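Side-chain contacts in cytochrome c-552/4 domain-containing protein (Ignicoccus hospitalis KIN4/I, PDB 4QO5), which binds eight c-type hemes as a membrane-associated multiheme cytochrome and probably passes electrons between them: residues T310-R315 with H323-T328; D243-N248 with I480-A485; M365-A370 with G376-A381. One frame throughout, in Å; residues are numbered along the deposited sequence.

Along the chain, residues 243-248 come first, at the start of helix 246-252, and meet their partner, the end of helix 464-485, more than 230 residues later; contact 2 is therefore the long-range closure. Contacts 1 and 3 both fall within that span, one after the other. Contact 1 closes the short hairpin of strands 314-315 and 323-324, and contact 3 then closes a tight loop ahead of helix 393-407. Contacts 1 and 3 touch, through His323 against Pro366 and Pro324 against Tyr380. Contacts 1 and 2 stay about 5 Å apart at their nearest atoms, yet both reach the same heme, so the hairpin and the two helices meet around one cofactor.

Contact 1. Residues T310-R315 with H323-T328; sequences TRLWVR and HPMPRT. With HEC (heme c), chain H.
With chi1 at 52°, His323 tucks its imidazole back between its own N and carbonyl carbon, so that CB of Arg315 rests over one ring face, 3.6 Å from the centroid; Arg315, its CG turned opposite the main-chain N (chi1 -172°), adds CG against CE1. The two side chains run alongside each other, and one water joins them, 2.9 Å from Arg315 NH1 and 2.8 Å from His323 NE2. His323 ND1 bonds to Tyr321 O. Their backbones form an antiparallel beta hairpin: Arg315 N reaches His323 O at 2.6 Å, and Met325 N reaches Trp313 O at 3.1 Å. Where the chain enters strand 314-315, two backbone N-H groups hold a heme propionate, O2D accepting from Trp313 N at 2.8 Å and, at an almost straight 176°, from Val314 N. This O2D sits over one face of the Trp313 indole, 3.3 Å above its plane and toward the rim. Arg315 NH2 bonds to a propionate of a second heme. Trp313 packs on Met396 and Met403 of helix 393-407. An alanine here would keep the N-H but would probably uncover one side of the propionate and open a gap toward that helix. Val314 meets Ile427 of helix 413-447.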
loop_
_atom_site.group_PDB
_atom_site.type_symbol
_atom_site.label_atom_id
_atom_site.label_comp_id
_atom_site.label_asym_id
_atom_site.label_seq_id
_atom_site.Cartn_x
_atom_site.Cartn_y
_atom_site.Cartn_z
ATOM N N THR A 310 -15.261 11.029 -21.783
ATOM C CA THR A 310 -15.715 10.552 -23.084
ATOM C C THR A 310 -15.554 9.047 -23.278
ATOM O O THR A 310 -16.124 8.478 -24.203
ATOM C CB THR A 310 -15.020 11.276 -24.253
ATOM O OG1 THR A 310 -13.626 10.951 -24.264
ATOM C CG2 THR A 310 -15.191 12.768 -24.117
ATOM N N ARG A 311 -14.777 8.415 -22.410
ATOM C CA ARG A 311 -14.547 6.979 -22.501
ATOM C C ARG A 311 -15.413 6.153 -21.554
ATOM O O ARG A 311 -15.489 4.931 -21.690
ATOM C CB ARG A 311 -13.076 6.671 -22.267
ATOM C CG ARG A 311 -12.204 7.287 -23.323
ATOM C CD ARG A 311 -11.040 6.420 -23.595
ATOM N NE ARG A 311 -10.173 6.981 -24.609
ATOM C CZ ARG A 311 -8.958 6.523 -24.841
ATOM N NH1 ARG A 311 -8.503 5.498 -24.124
ATOM N NH2 ARG A 311 -8.193 7.087 -25.766
ATOM N N LEU A 312 -16.091 6.825 -20.627
ATOM C CA LEU A 312 -16.848 6.147 -19.580
ATOM C C LEU A 312 -18.334 6.051 -19.913
ATOM O O LEU A 312 -18.944 7.046 -20.329
ATOM C CB LEU A 312 -16.665 6.890 -18.255
ATOM C CG LEU A 312 -15.226 7.224 -17.867
ATOM C CD1 LEU A 312 -15.201 8.187 -16.668
ATOM C CD2 LEU A 312 -14.429 5.956 -17.557
ATOM N N TRP A 313 -18.927 4.872 -19.733
ATOM C CA TRP A 313 -20.365 4.746 -20.002
ATOM C C TRP A 313 -21.175 4.803 -18.708
ATOM O O TRP A 313 -22.335 5.194 -18.706
ATOM C CB TRP A 313 -20.702 3.462 -20.792
ATOM C CG TRP A 313 -20.144 2.140 -20.238
ATOM C CD1 TRP A 313 -20.844 1.174 -19.549
ATOM C CD2 TRP A 313 -18.802 1.634 -20.378
ATOM N NE1 TRP A 313 -20.014 0.117 -19.243
ATOM C CE2 TRP A 313 -18.760 0.373 -19.736
ATOM C CE3 TRP A 313 -17.635 2.128 -20.971
ATOM C CZ2 TRP A 313 -17.592 -0.400 -19.676
ATOM C CZ3 TRP A 313 -16.478 1.358 -20.917
ATOM C CH2 TRP A 313 -16.467 0.103 -20.271
ATOM N N VAL A 314 -20.565 4.377 -17.609
ATOM C CA VAL A 314 -21.294 4.327 -16.344
ATOM C C VAL A 314 -20.432 4.858 -15.205
ATOM O O VAL A 314 -19.285 4.446 -15.040
ATOM C CB VAL A 314 -21.783 2.896 -16.037
ATOM C CG1 VAL A 314 -20.597 1.903 -16.001
ATOM C CG2 VAL A 314 -22.581 2.865 -14.733
ATOM N N ARG A 315 -20.972 5.794 -14.432
ATOM C CA ARG A 315 -20.206 6.363 -13.313
ATOM C C ARG A 315 -20.175 5.370 -12.162
ATOM O O ARG A 315 -21.211 5.082 -11.559
ATOM C CB ARG A 315 -20.821 7.688 -12.845
ATOM C CG ARG A 315 -19.957 8.429 -11.799
ATOM C CD ARG A 315 -19.069 9.447 -12.479
ATOM N NE ARG A 315 -18.047 10.042 -11.613
ATOM C CZ ARG A 315 -18.137 11.252 -11.069
ATOM N NH1 ARG A 315 -19.214 12.014 -11.265
ATOM N NH2 ARG A 315 -17.142 11.711 -10.327
ATOM N N HIS A 323 -24.393 5.175 -11.858
ATOM C CA HIS A 323 -25.381 5.745 -12.779
ATOM C C HIS A 323 -24.760 6.011 -14.146
ATOM O O HIS A 323 -23.559 6.133 -14.260
ATOM C CB HIS A 323 -25.905 7.049 -12.197
ATOM C CG HIS A 323 -24.825 8.005 -11.803
ATOM N ND1 HIS A 323 -24.129 7.887 -10.620
ATOM C CD2 HIS A 323 -24.313 9.090 -12.434
ATOM C CE1 HIS A 323 -23.239 8.861 -10.535
ATOM N NE2 HIS A 323 -23.328 9.605 -11.622
ATOM N N PRO A 324 -25.596 6.129 -15.199
ATOM C CA PRO A 324 -24.983 6.421 -16.501
ATOM C C PRO A 324 -24.182 7.721 -16.442
ATOM O O PRO A 324 -24.525 8.625 -15.676
ATOM C CB PRO A 324 -26.198 6.568 -17.439
ATOM C CG PRO A 324 -27.274 5.754 -16.784
ATOM C CD PRO A 324 -27.044 5.897 -15.293
ATOM N N MET A 325 -23.106 7.807 -17.216
ATOM C CA MET A 325 -22.218 8.969 -17.144
ATOM C C MET A 325 -22.957 10.280 -17.473
ATOM O O MET A 325 -23.747 10.331 -18.404
ATOM C CB MET A 325 -21.052 8.764 -18.114
ATOM C CG MET A 325 -19.881 9.684 -17.901
ATOM S SD MET A 325 -19.097 9.309 -16.314
ATOM C CE MET A 325 -18.176 10.826 -16.056
ATOM N N PRO A 326 -22.715 11.349 -16.701
ATOM C CA PRO A 326 -23.289 12.644 -17.115
ATOM C C PRO A 326 -22.815 13.100 -18.494
ATOM O O PRO A 326 -21.662 12.824 -18.858
ATOM C CB PRO A 326 -22.768 13.608 -16.041
ATOM C CG PRO A 326 -22.563 12.739 -14.829
ATOM C CD PRO A 326 -22.098 11.405 -15.363
ATOM N N ARG A 327 -23.682 13.806 -19.233
ATOM C CA ARG A 327 -23.347 14.291 -20.565
ATOM C C ARG A 327 -22.311 15.400 -20.555
ATOM O O ARG A 327 -21.492 15.491 -21.469
ATOM C CB ARG A 327 -24.599 14.793 -21.295
ATOM C CG ARG A 327 -25.563 13.691 -21.640
ATOM C CD ARG A 327 -26.774 14.234 -22.386
ATOM N NE ARG A 327 -27.648 13.131 -22.780
ATOM C CZ ARG A 327 -28.181 12.987 -23.989
ATOM N NH1 ARG A 327 -27.940 13.883 -24.939
ATOM N NH2 ARG A 327 -28.959 11.947 -24.242
ATOM N N THR A 328 -22.357 16.265 -19.544
ATOM C CA THR A 328 -21.382 17.354 -19.458
ATOM C C THR A 328 -20.579 17.296 -18.163
ATOM O O THR A 328 -20.931 16.578 -17.228
ATOM C CB THR A 328 -22.034 18.757 -19.540
ATOM O OG1 THR A 328 -22.478 19.173 -18.241
ATOM C CG2 THR A 328 -23.211 18.760 -20.519
HETATM FE FE HEC H . -9.751 2.528 -15.035
HETATM C CHA HEC H . -13.133 2.904 -14.483
HETATM C CHB HEC H . -9.095 5.375 -13.257
HETATM C CHC HEC H . -6.477 1.693 -14.963
HETATM C CHD HEC H . -10.320 0.319 -17.490
HETATM N NA HEC H . -10.891 3.875 -14.083
HETATM C C1A HEC H . -12.265 3.809 -13.891
HETATM C C2A HEC H . -12.641 4.843 -12.959
HETATM C C3A HEC H . -11.531 5.512 -12.596
HETATM C C4A HEC H . -10.407 4.934 -13.307
HETATM C CMA HEC H . -11.416 6.712 -11.624
HETATM C CAA HEC H . -14.087 5.071 -12.467
HETATM C CBA HEC H . -14.654 6.332 -13.133
HETATM C CGA HEC H . -16.122 6.328 -12.792
HETATM O O1A HEC H . -16.484 6.785 -11.678
HETATM O O2A HEC H . -16.920 5.820 -13.624
HETATM N NB HEC H . -8.120 3.419 -14.319
HETATM C C1B HEC H . -8.074 4.523 -13.497
HETATM C C2B HEC H . -6.818 4.549 -12.835
HETATM C C3B HEC H . -6.153 3.480 -13.296
HETATM C C4B HEC H . -6.933 2.780 -14.253
HETATM C CMB HEC H . -6.454 5.672 -11.818
HETATM C CAB HEC H . -4.812 2.833 -13.007
HETATM C CBB HEC H . -4.391 2.949 -11.538
HETATM N NC HEC H . -8.593 1.377 -16.076
HETATM C C1C HEC H . -7.270 1.039 -15.863
HETATM C C2C HEC H . -6.835 0.118 -16.894
HETATM C C3C HEC H . -7.988 -0.428 -17.330
HETATM C C4C HEC H . -9.054 0.452 -16.982
HETATM C CMC HEC H . -5.500 -0.628 -16.691
HETATM C CAC HEC H . -8.328 -1.544 -18.343
HETATM C CBC HEC H . -7.336 -2.707 -18.489
HETATM N ND HEC H . -11.462 1.745 -15.863
HETATM C C1D HEC H . -11.442 0.789 -16.865
HETATM C C2D HEC H . -12.783 0.397 -17.175
HETATM C C3D HEC H . -13.659 1.179 -16.219
HETATM C C4D HEC H . -12.755 2.009 -15.445
HETATM C CMD HEC H . -13.218 -0.649 -18.225
HETATM C CAD HEC H . -15.189 1.188 -16.135
HETATM C CBD HEC H . -15.598 2.233 -17.196
HETATM C CGD HEC H . -16.918 2.850 -16.820
HETATM O O1D HEC H . -17.247 2.850 -15.611
HETATM O O2D HEC H . -17.652 3.342 -17.721
HETATM O O HOH W 1 -22.021 12.027 -11.789
#

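Contact 2. Residues D243-N248 with I480-A485; sequences DVPAFN and IRYGTA. With HEC (heme c), chain H.
In the helix that brings Tyr482 against Val244, Pro245 and Ala246, the carbonyl O of Ile480 is held by two donors of one residue: Thr484 OG1 at 2.7 Å and Thr484 N at 3.0 Å, which approach from opposite faces of the carbonyl plane. Thr484 OG1 is also hydrogen-bonded to Thr165 of a third subunit. Tyr482, with CG beside the backbone N (chi1 -89°, some way from the ideal -60°), sends its ring across to the other segment. Its CD2 atom meets Pro245 CD at 3.5 Å, and the backbone N of Ala246 sits at the ring edge, near its plane. The segment met here is a helix start, with Pro245 at the N-cap position of helix 246-252, a short way after the CxxCH heme-attachment motif that ends in His239. Val244 lies alongside the ring, its CG1 3.6 Å from Tyr482 OH. C2A of the heme that both segments touch stands 4.3 Å above one face of the ring, toward its rim, while the Tyr482 hydroxyl is hydrogen-bonded to a propionate of a second heme. Small side chains let the first heme come close on both segments: Ala246 CB is 3.3 Å from its C2B, and Ala485 CB is 3.7 Å from its C3D.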
loop_
_atom_site.group_PDB
_atom_site.type_symbol
_atom_site.label_atom_id
_atom_site.label_comp_id
_atom_site.label_asym_id
_atom_site.label_seq_id
_atom_site.Cartn_x
_atom_site.Cartn_y
_atom_site.Cartn_z
ATOM N N ASP A 243 -11.723 5.636 -1.103
ATOM C CA ASP A 243 -12.838 6.191 -1.879
ATOM C C ASP A 243 -12.735 5.961 -3.375
ATOM O O ASP A 243 -13.746 5.767 -4.070
ATOM C CB ASP A 243 -13.021 7.697 -1.586
ATOM C CG ASP A 243 -11.707 8.508 -1.677
ATOM O OD1 ASP A 243 -11.731 9.622 -2.273
ATOM O OD2 ASP A 243 -10.667 8.076 -1.115
ATOM N N VAL A 244 -11.515 5.994 -3.894
ATOM C CA VAL A 244 -11.342 5.956 -5.341
ATOM C C VAL A 244 -10.142 5.079 -5.708
ATOM O O VAL A 244 -9.233 5.525 -6.397
ATOM C CB VAL A 244 -11.172 7.407 -5.907
ATOM C CG1 VAL A 244 -12.499 8.173 -5.860
ATOM C CG2 VAL A 244 -10.111 8.191 -5.113
ATOM N N PRO A 245 -10.169 3.794 -5.294
ATOM C CA PRO A 245 -8.955 2.967 -5.234
ATOM C C PRO A 245 -8.480 2.437 -6.580
ATOM O O PRO A 245 -8.111 1.262 -6.658
ATOM C CB PRO A 245 -9.402 1.778 -4.385
ATOM C CG PRO A 245 -10.857 1.578 -4.796
ATOM C CD PRO A 245 -11.370 3.032 -4.900
ATOM N N ALA A 246 -8.513 3.251 -7.629
ATOM C CA ALA A 246 -8.087 2.751 -8.929
ATOM C C ALA A 246 -6.603 2.329 -8.942
ATOM O O ALA A 246 -6.260 1.275 -9.494
ATOM C CB ALA A 246 -8.434 3.739 -10.041
ATOM N N PHE A 247 -5.735 3.088 -8.271
ATOM C CA PHE A 247 -4.330 2.709 -8.215
ATOM C C PHE A 247 -4.128 1.368 -7.523
ATOM O O PHE A 247 -3.331 0.541 -7.965
ATOM C CB PHE A 247 -3.472 3.778 -7.518
ATOM C CG PHE A 247 -2.026 3.413 -7.427
ATOM C CD1 PHE A 247 -1.202 3.551 -8.529
ATOM C CD2 PHE A 247 -1.490 2.920 -6.243
ATOM C CE1 PHE A 247 0.131 3.220 -8.466
ATOM C CE2 PHE A 247 -0.151 2.577 -6.169
ATOM C CZ PHE A 247 0.665 2.733 -7.285
ATOM N N ASN A 248 -4.855 1.156 -6.432
ATOM C CA ASN A 248 -4.651 -0.026 -5.599
ATOM C C ASN A 248 -5.169 -1.258 -6.303
ATOM O O ASN A 248 -4.549 -2.314 -6.277
ATOM C CB ASN A 248 -5.401 0.139 -4.296
ATOM C CG ASN A 248 -5.043 1.430 -3.573
ATOM O OD1 ASN A 248 -5.623 2.485 -3.839
ATOM N ND2 ASN A 248 -4.089 1.348 -2.655
ATOM N N ILE A 480 -15.935 -2.111 -4.820
ATOM C CA ILE A 480 -16.403 -3.327 -5.492
ATOM C C ILE A 480 -16.538 -3.108 -6.995
ATOM O O ILE A 480 -16.121 -3.944 -7.805
ATOM C CB ILE A 480 -17.750 -3.799 -4.904
ATOM C CG1 ILE A 480 -17.536 -4.320 -3.483
ATOM C CG2 ILE A 480 -18.374 -4.916 -5.777
ATOM C CD1 ILE A 480 -18.817 -4.412 -2.668
ATOM N N ARG A 481 -17.115 -1.967 -7.365
ATOM C CA ARG A 481 -17.287 -1.624 -8.764
ATOM C C ARG A 481 -15.934 -1.376 -9.433
ATOM O O ARG A 481 -15.686 -1.873 -10.523
ATOM C CB ARG A 481 -18.203 -0.404 -8.900
ATOM C CG ARG A 481 -19.641 -0.701 -8.470
ATOM C CD ARG A 481 -20.559 0.493 -8.738
ATOM N NE ARG A 481 -20.354 1.598 -7.802
ATOM C CZ ARG A 481 -21.211 1.924 -6.837
ATOM N NH1 ARG A 481 -22.315 1.218 -6.658
ATOM N NH2 ARG A 481 -20.960 2.953 -6.039
ATOM N N TYR A 482 -15.050 -0.637 -8.760
ATOM C CA TYR A 482 -13.713 -0.390 -9.301
ATOM C C TYR A 482 -12.945 -1.695 -9.530
ATOM O O TYR A 482 -12.264 -1.866 -10.558
ATOM C CB TYR A 482 -12.893 0.452 -8.312
ATOM C CG TYR A 482 -13.011 1.954 -8.460
ATOM C CD1 TYR A 482 -14.240 2.577 -8.641
ATOM C CD2 TYR A 482 -11.882 2.750 -8.386
ATOM C CE1 TYR A 482 -14.325 3.976 -8.749
ATOM C CE2 TYR A 482 -11.959 4.136 -8.491
ATOM C CZ TYR A 482 -13.173 4.739 -8.678
ATOM O OH TYR A 482 -13.220 6.121 -8.778
ATOM N N GLY A 483 -12.997 -2.575 -8.533
ATOM C CA GLY A 483 -12.254 -3.829 -8.551
ATOM C C GLY A 483 -12.757 -4.745 -9.652
ATOM O O GLY A 483 -11.985 -5.462 -10.286
ATOM N N THR A 484 -14.061 -4.692 -9.900
ATOM C CA THR A 484 -14.664 -5.514 -10.967
ATOM C C THR A 484 -14.265 -4.935 -12.319
ATOM O O THR A 484 -13.819 -5.654 -13.195
ATOM C CB THR A 484 -16.181 -5.561 -10.823
ATOM O OG1 THR A 484 -16.506 -6.036 -9.511
ATOM C CG2 THR A 484 -16.814 -6.488 -11.883
ATOM N N ALA A 485 -14.369 -3.612 -12.461
ATOM C CA ALA A 485 -14.021 -2.956 -13.716
ATOM C C ALA A 485 -12.562 -3.157 -14.107
ATOM O O ALA A 485 -12.253 -3.293 -15.293
ATOM C CB ALA A 485 -14.330 -1.454 -13.640
HETATM FE FE HEC H . -9.751 2.528 -15.035
HETATM C CHA HEC H . -13.133 2.904 -14.483
HETATM C CHB HEC H . -9.095 5.375 -13.257
HETATM C CHC HEC H . -6.477 1.693 -14.963
HETATM C CHD HEC H . -10.320 0.319 -17.490
HETATM N NA HEC H . -10.891 3.875 -14.083
HETATM C C1A HEC H . -12.265 3.809 -13.891
HETATM C C2A HEC H . -12.641 4.843 -12.959
HETATM C C3A HEC H . -11.531 5.512 -12.596
HETATM C C4A HEC H . -10.407 4.934 -13.307
HETATM C CMA HEC H . -11.416 6.712 -11.624
HETATM C CAA HEC H . -14.087 5.071 -12.467
HETATM C CBA HEC H . -14.654 6.332 -13.133
HETATM C CGA HEC H . -16.122 6.328 -12.792
HETATM O O1A HEC H . -16.484 6.785 -11.678
HETATM O O2A HEC H . -16.920 5.820 -13.624
HETATM N NB HEC H . -8.120 3.419 -14.319
HETATM C C1B HEC H . -8.074 4.523 -13.497
HETATM C C2B HEC H . -6.818 4.549 -12.835
HETATM C C3B HEC H . -6.153 3.480 -13.296
HETATM C C4B HEC H . -6.933 2.780 -14.253
HETATM C CMB HEC H . -6.454 5.672 -11.818
HETATM C CAB HEC H . -4.812 2.833 -13.007
HETATM C CBB HEC H . -4.391 2.949 -11.538
HETATM N NC HEC H . -8.593 1.377 -16.076
HETATM C C1C HEC H . -7.270 1.039 -15.863
HETATM C C2C HEC H . -6.835 0.118 -16.894
HETATM C C3C HEC H . -7.988 -0.428 -17.330
HETATM C C4C HEC H . -9.054 0.452 -16.982
HETATM C CMC HEC H . -5.500 -0.628 -16.691
HETATM C CAC HEC H . -8.328 -1.544 -18.343
HETATM C CBC HEC H . -7.336 -2.707 -18.489
HETATM N ND HEC H . -11.462 1.745 -15.863
HETATM C C1D HEC H . -11.442 0.789 -16.865
HETATM C C2D HEC H . -12.783 0.397 -17.175
HETATM C C3D HEC H . -13.659 1.179 -16.219
HETATM C C4D HEC H . -12.755 2.009 -15.445
HETATM C CMD HEC H . -13.218 -0.649 -18.225
HETATM C CAD HEC H . -15.189 1.188 -16.135
HETATM C CBD HEC H . -15.598 2.233 -17.196
HETATM C CGD HEC H . -16.918 2.850 -16.820
HETATM O O1D HEC H . -17.247 2.850 -15.611
HETATM O O2D HEC H . -17.652 3.342 -17.721
#

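Contact 3. Residues M365-A370 with G376-A381; sequences MPISLA and GKFLYA
The Phe378 ring has Ser368 OG at its edge, close to its plane, while the CD1 methyl of Ile367 makes an off-centre CH-pi contact, 4.1 Å from the centroid and 30° off the ring normal. The two segments form a hairpin-shaped loop, in which 365-370 and 376-381 run back along each other, bridged once through the backbones of Ile367 and Tyr380. The same Ile367 methyl stands at the edge of the Tyr380 ring, 4.1 Å from CE1, and so touches two aromatic side chains. Outside the two segments, the ring of Tyr321 meets that of Phe378. Two main-chain bonds flank the bridge: Ala381 N donates to Pro366 O at 2.9 Å, from above the carbonyl plane, and Ser368 N donates to Leu379 O at 3.0 Å. An extended side chain is what lets Ile367 reach so far; CG1 is trans to the main-chain N and CD1 continues the line (chi2 169°), which carries the methyl to CB and CG of Phe378. Pro366 and Ile367 also pack on His323, and Tyr380 on Pro324, so the loop leans on the hairpin of strands 314-315 and 323-324. On another side Met365 and Ala381 rest on Val336 of strand 336-337, and across the contact CB of Ala381 lies 3.3 Å from Met365 O. The Ser368 hydroxyl both gives and accepts a hydrogen bond, which fixes its rotation. It gives its proton to Ala370 O within its own segment, which helps hold the bend after Ser368. In the other direction it accepts across the contact, Leu379 N lying 3.0 Å from Ser368 OG with an N-H...O angle of 166°.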
loop_
_atom_site.group_PDB
_atom_site.type_symbol
_atom_site.label_atom_id
_atom_site.label_comp_id
_atom_site.label_asym_id
_atom_site.label_seq_id
_atom_site.Cartn_x
_atom_site.Cartn_y
_atom_site.Cartn_z
ATOM N N MET A 365 -28.135 15.951 -7.648
ATOM C CA MET A 365 -27.500 14.644 -7.755
ATOM C C MET A 365 -27.884 14.050 -9.101
ATOM O O MET A 365 -28.841 14.521 -9.727
ATOM C CB MET A 365 -27.958 13.754 -6.605
ATOM C CG MET A 365 -27.322 14.153 -5.267
ATOM S SD MET A 365 -28.174 13.414 -3.875
ATOM C CE MET A 365 -27.541 11.742 -3.962
ATOM N N PRO A 366 -27.124 13.049 -9.574
ATOM C CA PRO A 366 -27.397 12.490 -10.904
ATOM C C PRO A 366 -28.536 11.484 -10.915
ATOM O O PRO A 366 -29.114 11.202 -11.975
ATOM C CB PRO A 366 -26.076 11.805 -11.279
ATOM C CG PRO A 366 -25.392 11.527 -9.966
ATOM C CD PRO A 366 -25.816 12.615 -9.032
ATOM N N ILE A 367 -28.858 10.950 -9.743
ATOM C CA ILE A 367 -29.823 9.860 -9.650
ATOM C C ILE A 367 -30.630 10.010 -8.353
ATOM O O ILE A 367 -30.139 10.583 -7.373
ATOM C CB ILE A 367 -29.074 8.492 -9.742
ATOM C CG1 ILE A 367 -30.042 7.317 -9.904
ATOM C CG2 ILE A 367 -28.098 8.308 -8.556
ATOM C CD1 ILE A 367 -29.345 5.998 -10.259
ATOM N N SER A 368 -31.866 9.521 -8.354
ATOM C CA SER A 368 -32.740 9.616 -7.184
ATOM C C SER A 368 -32.229 8.773 -6.008
ATOM O O SER A 368 -31.333 7.942 -6.171
ATOM C CB SER A 368 -34.156 9.184 -7.549
ATOM O OG SER A 368 -34.162 7.896 -8.147
ATOM N N LEU A 369 -32.812 8.984 -4.831
ATOM C CA LEU A 369 -32.368 8.290 -3.619
ATOM C C LEU A 369 -32.902 6.869 -3.543
ATOM O O LEU A 369 -32.380 6.032 -2.802
ATOM C CB LEU A 369 -32.805 9.061 -2.374
ATOM C CG LEU A 369 -32.250 10.477 -2.249
ATOM C CD1 LEU A 369 -32.788 11.149 -0.994
ATOM C CD2 LEU A 369 -30.722 10.477 -2.253
ATOM N N ALA A 370 -33.958 6.603 -4.301
ATOM C CA ALA A 370 -34.576 5.286 -4.310
ATOM C C ALA A 370 -35.219 5.070 -5.669
ATOM O O ALA A 370 -35.618 6.034 -6.324
ATOM C CB ALA A 370 -35.622 5.194 -3.205
ATOM N N GLY A 376 -39.582 -0.069 -10.800
ATOM C CA GLY A 376 -38.296 -0.660 -10.489
ATOM C C GLY A 376 -37.142 0.180 -11.008
ATOM O O GLY A 376 -35.983 -0.225 -10.922
ATOM N N LYS A 377 -37.455 1.360 -11.538
ATOM C CA LYS A 377 -36.435 2.221 -12.133
ATOM C C LYS A 377 -36.070 3.418 -11.259
ATOM O O LYS A 377 -36.916 3.966 -10.554
ATOM C CB LYS A 377 -36.900 2.740 -13.495
ATOM C CG LYS A 377 -36.887 1.708 -14.614
ATOM C CD LYS A 377 -37.259 2.373 -15.935
ATOM C CE LYS A 377 -37.461 1.364 -17.052
ATOM N NZ LYS A 377 -37.968 2.027 -18.290
ATOM N N PHE A 378 -34.809 3.828 -11.326
ATOM C CA PHE A 378 -34.412 5.099 -10.728
ATOM C C PHE A 378 -34.837 6.251 -11.633
ATOM O O PHE A 378 -35.123 6.051 -12.810
ATOM C CB PHE A 378 -32.905 5.161 -10.523
ATOM C CG PHE A 378 -32.400 4.247 -9.444
ATOM C CD1 PHE A 378 -32.312 4.688 -8.133
ATOM C CD2 PHE A 378 -32.012 2.946 -9.741
ATOM C CE1 PHE A 378 -31.842 3.843 -7.133
ATOM C CE2 PHE A 378 -31.543 2.101 -8.745
ATOM C CZ PHE A 378 -31.457 2.555 -7.441
ATOM N N LEU A 379 -34.882 7.452 -11.073
ATOM C CA LEU A 379 -35.061 8.667 -11.863
ATOM C C LEU A 379 -33.684 9.284 -12.107
ATOM O O LEU A 379 -32.815 9.250 -11.222
ATOM C CB LEU A 379 -35.971 9.653 -11.132
ATOM C CG LEU A 379 -37.364 9.097 -10.812
ATOM C CD1 LEU A 379 -38.116 10.008 -9.859
ATOM C CD2 LEU A 379 -38.159 8.884 -12.089
ATOM N N TYR A 380 -33.475 9.825 -13.306
ATOM C CA TYR A 380 -32.180 10.402 -13.659
ATOM C C TYR A 380 -32.306 11.916 -13.727
ATOM O O TYR A 380 -33.377 12.448 -14.014
ATOM C CB TYR A 380 -31.686 9.885 -15.010
ATOM C CG TYR A 380 -31.399 8.402 -15.088
ATOM C CD1 TYR A 380 -30.999 7.684 -13.971
ATOM C CD2 TYR A 380 -31.515 7.724 -16.299
ATOM C CE1 TYR A 380 -30.731 6.313 -14.054
ATOM C CE2 TYR A 380 -31.251 6.369 -16.396
ATOM C CZ TYR A 380 -30.861 5.667 -15.273
ATOM O OH TYR A 380 -30.598 4.315 -15.384
ATOM N N ALA A 381 -31.195 12.599 -13.483
ATOM C CA ALA A 381 -31.170 14.055 -13.410
ATOM C C ALA A 381 -31.412 14.703 -14.759
ATOM O O ALA A 381 -31.180 14.094 -15.803
ATOM C CB ALA A 381 -29.820 14.528 -12.844
#